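Local coordinates for protein mercuric reductase (Metallosphaera sedula, PDB 4YWO) that probably reduces mercuric ion to elemental mercury at the expense of NADPH, working as an FAD-containing homodimer, at residues A201-P207 with A231-N237; A190-R195 with I224-V230. The contacts are given in a common frame with arbitrary orientation. Residues are numbered along the deposited sequence.

Interaction 1: residues A201-P207 with A231-N237; sequences AILQRSP and AVVTGVN
Two neighbouring parallel strands of a Rossmann-type sheet meet here, joined through helix 215-227 as a beta-alpha-beta unit; 231-233 is one of the two edge strands of the four-stranded sheet within this chain. The axes of the strand residues 201-203 and 231-233 come within 4.8 Å, their directions 10° apart, with A201 level with A231, I202 with V232 and L203 with V233. Hydrogen bonds tie I202 N to A231 O (2.8 Å), V233 N to I202 O (2.9 Å) and Q204 N to V233 O (2.9 Å).

I202 (m,t) and V232 (t) share the face covered by helix 215-227, where branched apolar side chains fill the space over M225. On the other face, A201 CB lies 4.1 Å from A231 CB, and L203 (m,t) brings CD2 to 3.9 Å from V233 CB. V233 is t; V236 takes p and sets CG1 4.1 Å from L203 CB, adding to the apolar patch beside strand 247-251.

Further along, the two segments interlock: G235 N bonds to S206 O (3.0 Å) and V236 N to Q204 O (3.1 Å). G235 sits at phi 59°, psi 30°, a left-handed conformation that glycine adopts easily. Q204 (t,p) sends NE2 to V208 O. R205 stretches out as t,t,t past N237; N237 (m) gives ND2 to D252 OD2. T234, with chi1 at 44° (p), holds its hydroxyl near the turn, where one water joins T234 OG1 (2.8 Å) to P207 O (3.0 Å).

Interaction 2: residues A190-R195 with I224-V230; sequences AQMYSR and IMENDGV
Both segments are helix ends. Residues 190-194 form the last turn of helix 184-194, and R195 follows it; 224-227 close helix 215-227. Their nearest CA pairs are Q191 with M225 (6.6 Å) and S194 with D228 (6.4 Å), so a step of three residues along one segment matches a step of three along the other. A Schellman motif ends the second helix: V230 N bonds to M225 O (3.0 Å) and G229 N to E226 O (2.9 Å), with G229 as C-prime residue at phi 84°, psi 14°, where a side chain would jam against the preceding carbonyl.

Small residues allow the close approach. A190 CB lies 3.9 Å from M225 SD and 4.1 Å from V230 CG2; M225 is m,m and V230 t. S194, at p, folds its hydroxyl back over its own helix, with OG 3.5 Å from D228 CB. R195 (m,t,t) reaches D228 edge-on in a salt bridge, NE to OD2 2.8 Å, while its NH1 binds Q348. Q191 is extended (t,t): OE1 accepts from Q348 N, and NE2 donates to a water (2.7 Å) that in turn donates to I224 O (3.0 Å) and D228 OD2 (2.8 Å).

Consecutive helices side by side on one face of a parallel sheet, both touching I202 of its strand 199-203, are characteristic of the Rossmann fold.

Overall arrangement
From the N terminus, the chain passes through helix 184-194, strand 199-203, helix 215-227 and strand 231-233, so the four segments alternate and the two contacts cross. Interaction 2 closes a loop of 28 residues from helix to helix, a loop that includes strand 199-203; interaction 1, closing 23 residues from strand to strand, includes helix 215-227. Their centres are 15 Å apart, yet they touch: I202 CD1 packs 3.7 Å from A190 CB and 3.7 Å from M225 SD, and V232 CG2 lies 3.6 Å from M225 CB. Sheet edge and helical layer are thus tied into one alpha/beta unit, consistent with the NADPH-binding domain of this family.

Interaction 1: residues A201-P207 with A231-N237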
ATOM      1  N   ALA A 201      22.194   3.187 -21.239  1.00 16.20           N
ATOM      2  CA  ALA A 201      21.374   3.883 -22.215  1.00 18.49           C
ATOM      3  C   ALA A 201      20.184   3.091 -22.654  1.00 18.44           C
ATOM      4  O   ALA A 201      20.307   1.899 -22.967  1.00 19.25           O
ATOM      5  CB  ALA A 201      22.151   4.242 -23.459  1.00 22.60           C
ATOM      6  N   ILE A 202      19.019   3.735 -22.708  1.00 18.84           N
ATOM      7  CA  ILE A 202      17.802   3.120 -23.241  1.00 18.36           C
ATOM      8  C   ILE A 202      17.591   3.640 -24.643  1.00 19.17           C
ATOM      9  O   ILE A 202      17.592   4.854 -24.838  1.00 21.62           O
ATOM     10  CB  ILE A 202      16.561   3.512 -22.393  1.00 17.95           C
ATOM     11  CG1 ILE A 202      16.608   2.754 -21.057  1.00 18.76           C
ATOM     12  CG2 ILE A 202      15.273   3.211 -23.145  1.00 20.27           C
ATOM     13  CD1 ILE A 202      15.577   3.285 -20.060  1.00 19.83           C
ATOM     14  N   LEU A 203      17.402   2.750 -25.598  1.00 18.09           N
ATOM     15  CA  LEU A 203      17.133   3.094 -26.994  1.00 19.65           C
ATOM     16  C   LEU A 203      15.724   2.643 -27.362  1.00 19.65           C
ATOM     17  O   LEU A 203      15.424   1.433 -27.506  1.00 20.14           O
ATOM     18  CB  LEU A 203      18.149   2.360 -27.873  1.00 22.18           C
ATOM     19  CG  LEU A 203      19.601   2.605 -27.523  1.00 21.85           C
ATOM     20  CD1 LEU A 203      20.562   1.686 -28.383  1.00 25.00           C
ATOM     21  CD2 LEU A 203      20.030   4.030 -27.507  1.00 24.60           C
ATOM     22  N   GLN A 204      14.859   3.634 -27.513  1.00 19.52           N
ATOM     23  CA  GLN A 204      13.426   3.420 -27.654  1.00 18.91           C
ATOM     24  C   GLN A 204      12.982   3.941 -29.027  1.00 20.86           C
ATOM     25  O   GLN A 204      13.235   5.116 -29.291  1.00 22.78           O
ATOM     26  CB  GLN A 204      12.733   4.191 -26.542  1.00 18.36           C
ATOM     27  CG  GLN A 204      11.217   4.325 -26.645  1.00 20.17           C
ATOM     28  CD  GLN A 204      10.423   3.070 -26.563  1.00 20.85           C
ATOM     29  OE1 GLN A 204      10.883   1.961 -26.931  1.00 22.68           O
ATOM     30  NE2 GLN A 204       9.146   3.198 -26.167  1.00 19.81           N
ATOM     31  N   ARG A 205      12.248   3.133 -29.767  1.00 22.38           N
ATOM     32  CA  ARG A 205      11.786   3.565 -31.114  1.00 26.67           C
ATOM     33  C   ARG A 205      10.689   4.595 -31.043  1.00 27.66           C
ATOM     34  O   ARG A 205      10.729   5.616 -31.731  1.00 25.18           O
ATOM     35  CB  ARG A 205      11.370   2.380 -31.931  1.00 31.91           C
ATOM     36  CG  ARG A 205      10.949   2.646 -33.387  1.00 37.79           C
ATOM     37  CD  ARG A 205      10.356   1.297 -33.844  1.00 46.37           C
ATOM     38  NE  ARG A 205      10.270   1.083 -35.284  1.00 63.69           N
ATOM     39  CZ  ARG A 205      11.302   0.798 -36.088  1.00 76.14           C
ATOM     40  NH1 ARG A 205      12.559   0.714 -35.628  1.00 73.97           N
ATOM     41  NH2 ARG A 205      11.077   0.611 -37.387  1.00 82.60           N
ATOM     42  N   SER A 206       9.633   4.315 -30.275  0.50 26.27           N
ATOM     43  CA  SER A 206       8.537   5.278 -30.134  0.50 26.36           C
ATOM     44  C   SER A 206       9.123   6.569 -29.556  0.50 22.83           C
ATOM     45  O   SER A 206      10.219   6.507 -29.009  0.50 22.55           O
ATOM     46  CB  SER A 206       7.459   4.661 -29.239  0.50 26.85           C
ATOM     47  OG  SER A 206       7.048   3.411 -29.798  0.50 30.38           O
ATOM     48  N   PRO A 207       8.455   7.755 -29.698  1.00 22.42           N
ATOM     49  CA  PRO A 207       8.860   9.042 -29.187  1.00 23.66           C
ATOM     50  C   PRO A 207       8.850   9.213 -27.680  1.00 21.59           C
ATOM     51  O   PRO A 207       9.400  10.154 -27.194  1.00 21.16           O
ATOM     52  CB  PRO A 207       7.794  10.020 -29.747  1.00 27.31           C
ATOM     53  CG  PRO A 207       7.082   9.242 -30.767  1.00 29.08           C
ATOM     54  CD  PRO A 207       7.186   7.798 -30.459  1.00 27.88           C
ATOM     55  N   ALA A 231      20.658   7.439 -19.730  1.00 18.47           N
ATOM     56  CA  ALA A 231      20.541   8.223 -20.983  1.00 18.85           C
ATOM     57  C   ALA A 231      19.325   7.615 -21.702  1.00 22.12           C
ATOM     58  O   ALA A 231      19.287   6.423 -22.008  1.00 22.98           O
ATOM     59  CB  ALA A 231      21.777   8.013 -21.873  1.00 19.43           C
ATOM     60  N   VAL A 232      18.302   8.436 -21.892  1.00 19.98           N
ATOM     61  CA  VAL A 232      17.097   8.002 -22.524  1.00 19.15           C
ATOM     62  C   VAL A 232      17.115   8.543 -23.907  1.00 20.18           C
ATOM     63  O   VAL A 232      17.103   9.790 -24.056  1.00 20.46           O
ATOM     64  CB  VAL A 232      15.888   8.506 -21.726  1.00 19.44           C
ATOM     65  CG1 VAL A 232      14.645   8.113 -22.507  1.00 20.96           C
ATOM     66  CG2 VAL A 232      15.866   7.849 -20.345  1.00 19.99           C
ATOM     67  N   VAL A 233      17.167   7.677 -24.887  1.00 18.97           N
ATOM     68  CA  VAL A 233      17.101   8.084 -26.321  1.00 20.95           C
ATOM     69  C   VAL A 233      15.825   7.589 -26.963  1.00 21.29           C
ATOM     70  O   VAL A 233      15.592   6.390 -27.086  1.00 20.93           O
ATOM     71  CB  VAL A 233      18.311   7.518 -27.080  1.00 23.07           C
ATOM     72  CG1 VAL A 233      18.240   8.018 -28.538  1.00 23.52           C
ATOM     73  CG2 VAL A 233      19.585   7.928 -26.394  1.00 26.23           C
ATOM     74  N   THR A 234      14.897   8.505 -27.304  1.00 19.91           N
ATOM     75  CA  THR A 234      13.668   8.107 -27.894  1.00 19.70           C
ATOM     76  C   THR A 234      13.640   8.442 -29.457  1.00 22.19           C
ATOM     77  O   THR A 234      14.478   9.198 -29.876  1.00 25.60           O
ATOM     78  CB  THR A 234      12.470   8.819 -27.256  1.00 24.36           C
ATOM     79  OG1 THR A 234      12.765  10.213 -27.089  1.00 24.16           O
ATOM     80  CG2 THR A 234      12.231   8.224 -25.868  1.00 23.16           C
ATOM     81  N   GLY A 235      12.634   7.948 -30.134  1.00 24.86           N
ATOM     82  CA  GLY A 235      12.544   8.131 -31.602  1.00 31.36           C
ATOM     83  C   GLY A 235      13.714   7.564 -32.365  1.00 32.14           C
ATOM     84  O   GLY A 235      14.081   8.094 -33.431  1.00 33.51           O
ATOM     85  N   VAL A 236      14.332   6.519 -31.853  1.00 28.01           N
ATOM     86  CA  VAL A 236      15.507   5.924 -32.508  1.00 29.52           C
ATOM     87  C   VAL A 236      15.259   4.568 -33.152  1.00 32.50           C
ATOM     88  O   VAL A 236      14.590   3.650 -32.619  1.00 28.40           O
ATOM     89  CB  VAL A 236      16.729   5.934 -31.593  1.00 31.06           C
ATOM     90  CG1 VAL A 236      16.452   5.220 -30.271  1.00 30.46           C
ATOM     91  CG2 VAL A 236      17.917   5.272 -32.264  1.00 37.68           C
ATOM     92  N   ASN A 237      15.846   4.410 -34.360  1.00 33.55           N
ATOM     93  CA  ASN A 237      15.821   3.139 -35.105  1.00 34.55           C
ATOM     94  C   ASN A 237      17.167   2.564 -35.134  1.00 31.96           C
ATOM     95  O   ASN A 237      18.128   3.276 -35.449  1.00 34.56           O
ATOM     96  CB  ASN A 237      15.387   3.328 -36.564  1.00 40.03           C
ATOM     97  CG  ASN A 237      13.954   3.810 -36.644  1.00 48.15           C
ATOM     98  OD1 ASN A 237      13.015   3.068 -36.329  1.00 49.78           O
ATOM     99  ND2 ASN A 237      13.780   5.082 -36.970  1.00 51.43           N
TER
HETATM  100  O   HOH W   1      11.256  11.778 -28.902  1.00 31.70           O

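Interaction 2: residues A190-R195 with I224-V230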
ATOM      1  N   ALA A 190      17.014  -0.982 -16.481  1.00 14.22           N
ATOM      2  CA  ALA A 190      17.824   0.216 -16.518  1.00 14.05           C
ATOM      3  C   ALA A 190      18.029   0.814 -15.144  1.00 16.31           C
ATOM      4  O   ALA A 190      19.170   1.200 -14.790  1.00 15.61           O
ATOM      5  CB  ALA A 190      17.282   1.257 -17.453  1.00 14.97           C
ATOM      6  N   GLN A 191      17.002   0.910 -14.316  1.00 14.58           N
ATOM      7  CA  GLN A 191      17.185   1.410 -13.002  1.00 15.59           C
ATOM      8  C   GLN A 191      18.046   0.458 -12.154  1.00 15.03           C
ATOM      9  O   GLN A 191      18.915   0.901 -11.463  1.00 14.50           O
ATOM     10  CB  GLN A 191      15.848   1.639 -12.297  1.00 16.80           C
ATOM     11  CG  GLN A 191      16.074   2.134 -10.884  1.00 18.18           C
ATOM     12  CD  GLN A 191      14.739   2.596 -10.226  1.00 17.72           C
ATOM     13  OE1 GLN A 191      14.249   1.830  -9.363  1.00 23.16           O
ATOM     14  NE2 GLN A 191      14.519   3.862 -10.283  1.00 19.12           N
ATOM     15  N   MET A 192      17.841  -0.848 -12.250  1.00 15.38           N
ATOM     16  CA  MET A 192      18.572  -1.821 -11.559  1.00 15.25           C
ATOM     17  C   MET A 192      20.073  -1.679 -11.851  1.00 15.38           C
ATOM     18  O   MET A 192      20.863  -1.526 -10.908  1.00 17.12           O
ATOM     19  CB  MET A 192      18.139  -3.229 -11.950  1.00 17.24           C
ATOM     20  CG  MET A 192      18.794  -4.420 -11.268  1.00 19.47           C
ATOM     21  SD  MET A 192      18.441  -5.989 -12.090  1.00 19.52           S
ATOM     22  CE  MET A 192      16.632  -6.088 -11.995  1.00 18.53           C
ATOM     23  N   TYR A 193      20.441  -1.623 -13.153  1.00 14.66           N
ATOM     24  CA  TYR A 193      21.888  -1.600 -13.471  1.00 14.14           C
ATOM     25  C   TYR A 193      22.458  -0.270 -13.242  1.00 15.61           C
ATOM     26  O   TYR A 193      23.598  -0.155 -12.742  1.00 16.52           O
ATOM     27  CB  TYR A 193      22.075  -2.104 -14.934  1.00 14.68           C
ATOM     28  CG  TYR A 193      22.267  -3.610 -15.017  1.00 15.66           C
ATOM     29  CD1 TYR A 193      21.262  -4.542 -14.722  1.00 17.51           C
ATOM     30  CD2 TYR A 193      23.539  -4.167 -15.297  1.00 18.38           C
ATOM     31  CE1 TYR A 193      21.498  -5.930 -14.691  1.00 16.44           C
ATOM     32  CE2 TYR A 193      23.738  -5.503 -15.329  1.00 18.91           C
ATOM     33  CZ  TYR A 193      22.768  -6.401 -15.035  1.00 17.69           C
ATOM     34  OH  TYR A 193      23.010  -7.730 -15.018  1.00 19.13           O
ATOM     35  N   SER A 194      21.722   0.819 -13.466  1.00 16.40           N
ATOM     36  CA  SER A 194      22.281   2.143 -13.116  1.00 17.53           C
ATOM     37  C   SER A 194      22.595   2.277 -11.636  1.00 18.98           C
ATOM     38  O   SER A 194      23.628   2.844 -11.234  1.00 18.09           O
ATOM     39  CB  SER A 194      21.401   3.251 -13.637  1.00 21.51           C
ATOM     40  OG  SER A 194      20.163   3.305 -12.998  1.00 25.84           O
ATOM     41  N   ARG A 195      21.814   1.628 -10.803  1.00 16.20           N
ATOM     42  CA  ARG A 195      21.995   1.643  -9.325  1.00 18.91           C
ATOM     43  C   ARG A 195      23.092   0.664  -8.906  1.00 19.94           C
ATOM     44  O   ARG A 195      23.348   0.413  -7.735  1.00 22.26           O
ATOM     45  CB  ARG A 195      20.652   1.399  -8.620  1.00 17.59           C
ATOM     46  CG  ARG A 195      19.720   2.552  -8.772  1.00 17.03           C
ATOM     47  CD  ARG A 195      18.426   2.288  -7.989  1.00 16.59           C
ATOM     48  NE  ARG A 195      17.595   3.495  -7.927  1.00 16.97           N
ATOM     49  CZ  ARG A 195      16.588   3.684  -7.028  1.00 15.09           C
ATOM     50  NH1 ARG A 195      16.215   2.693  -6.265  1.00 14.73           N
ATOM     51  NH2 ARG A 195      16.041   4.904  -7.005  1.00 18.28           N
ATOM     52  N   ILE A 224      12.280   9.589 -14.066  1.00 15.15           N
ATOM     53  CA  ILE A 224      12.776   8.522 -13.181  1.00 15.61           C
ATOM     54  C   ILE A 224      14.057   7.990 -13.697  1.00 16.71           C
ATOM     55  O   ILE A 224      15.029   7.843 -12.942  1.00 19.87           O
ATOM     56  CB  ILE A 224      11.723   7.451 -12.942  1.00 15.87           C
ATOM     57  CG1 ILE A 224      10.542   8.107 -12.189  1.00 15.67           C
ATOM     58  CG2 ILE A 224      12.310   6.289 -12.102  1.00 16.25           C
ATOM     59  CD1 ILE A 224       9.254   7.281 -12.240  1.00 16.91           C
ATOM     60  N   MET A 225      14.097   7.684 -14.979  1.00 16.71           N
ATOM     61  CA  MET A 225      15.355   7.213 -15.556  1.00 15.26           C
ATOM     62  C   MET A 225      16.527   8.200 -15.472  1.00 17.94           C
ATOM     63  O   MET A 225      17.639   7.832 -15.041  1.00 17.74           O
ATOM     64  CB  MET A 225      15.125   6.800 -16.968  1.00 16.72           C
ATOM     65  CG  MET A 225      14.203   5.603 -17.229  1.00 17.13           C
ATOM     66  SD  MET A 225      14.754   4.033 -16.499  1.00 18.72           S
ATOM     67  CE  MET A 225      13.878   4.070 -14.910  1.00 17.93           C
ATOM     68  N   GLU A 226      16.211   9.431 -15.831  1.00 19.22           N
ATOM     69  CA  GLU A 226      17.232  10.487 -15.830  1.00 21.58           C
ATOM     70  C   GLU A 226      17.696  10.795 -14.477  1.00 23.18           C
ATOM     71  O   GLU A 226      18.954  11.040 -14.305  1.00 23.23           O
ATOM     72  CB  GLU A 226      16.728  11.693 -16.594  1.00 22.06           C
ATOM     73  CG  GLU A 226      16.635  11.356 -18.101  1.00 25.23           C
ATOM     74  CD  GLU A 226      16.150  12.502 -19.010  1.00 28.52           C
ATOM     75  OE1 GLU A 226      15.608  13.499 -18.473  1.00 33.02           O
ATOM     76  OE2 GLU A 226      16.248  12.356 -20.287  1.00 28.95           O
ATOM     77  N   ASN A 227      16.846  10.666 -13.469  1.00 25.29           N
ATOM     78  CA  ASN A 227      17.253  10.905 -12.074  0.50 24.04           C
ATOM     79  C   ASN A 227      18.321   9.885 -11.618  1.00 26.70           C
ATOM     80  O   ASN A 227      19.089  10.174 -10.725  1.00 24.31           O
ATOM     81  CB  ASN A 227      16.029  10.897 -11.112  0.50 24.62           C
ATOM     82  CG  ASN A 227      15.141  12.134 -11.222  0.50 24.59           C
ATOM     83  OD1 ASN A 227      15.483  13.151 -11.856  0.50 26.55           O
ATOM     84  ND2 ASN A 227      13.939  12.040 -10.599  0.50 24.79           N
ATOM     85  N   ASP A 228      18.404   8.709 -12.234  1.00 22.62           N
ATOM     86  CA  ASP A 228      19.473   7.758 -11.897  1.00 26.55           C
ATOM     87  C   ASP A 228      20.573   7.725 -12.936  1.00 23.86           C
ATOM     88  O   ASP A 228      21.414   6.837 -12.960  1.00 27.37           O
ATOM     89  CB  ASP A 228      18.937   6.348 -11.748  1.00 31.42           C
ATOM     90  CG  ASP A 228      18.639   6.007 -10.275  1.00 36.63           C
ATOM     91  OD1 ASP A 228      19.357   6.423  -9.367  1.00 33.58           O
ATOM     92  OD2 ASP A 228      17.701   5.292 -10.070  1.00 29.50           O
ATOM     93  N   GLY A 229      20.612   8.689 -13.790  1.00 22.18           N
ATOM     94  CA  GLY A 229      21.715   8.801 -14.709  1.00 23.04           C
ATOM     95  C   GLY A 229      21.586   7.970 -15.938  1.00 21.03           C
ATOM     96  O   GLY A 229      22.542   7.827 -16.675  1.00 24.54           O
ATOM     97  N   VAL A 230      20.421   7.446 -16.228  1.00 18.01           N
ATOM     98  CA  VAL A 230      20.221   6.738 -17.452  1.00 17.95           C
ATOM     99  C   VAL A 230      20.055   7.732 -18.601  1.00 20.26           C
ATOM    100  O   VAL A 230      19.305   8.692 -18.483  1.00 21.70           O
ATOM    101  CB  VAL A 230      18.928   5.839 -17.373  1.00 17.69           C
ATOM    102  CG1 VAL A 230      18.642   5.131 -18.673  1.00 19.05           C
ATOM    103  CG2 VAL A 230      18.994   4.830 -16.253  1.00 19.34           C
TER
HETATM  104  O   HOH W   2      15.987   5.101 -12.249  1.00 32.01           O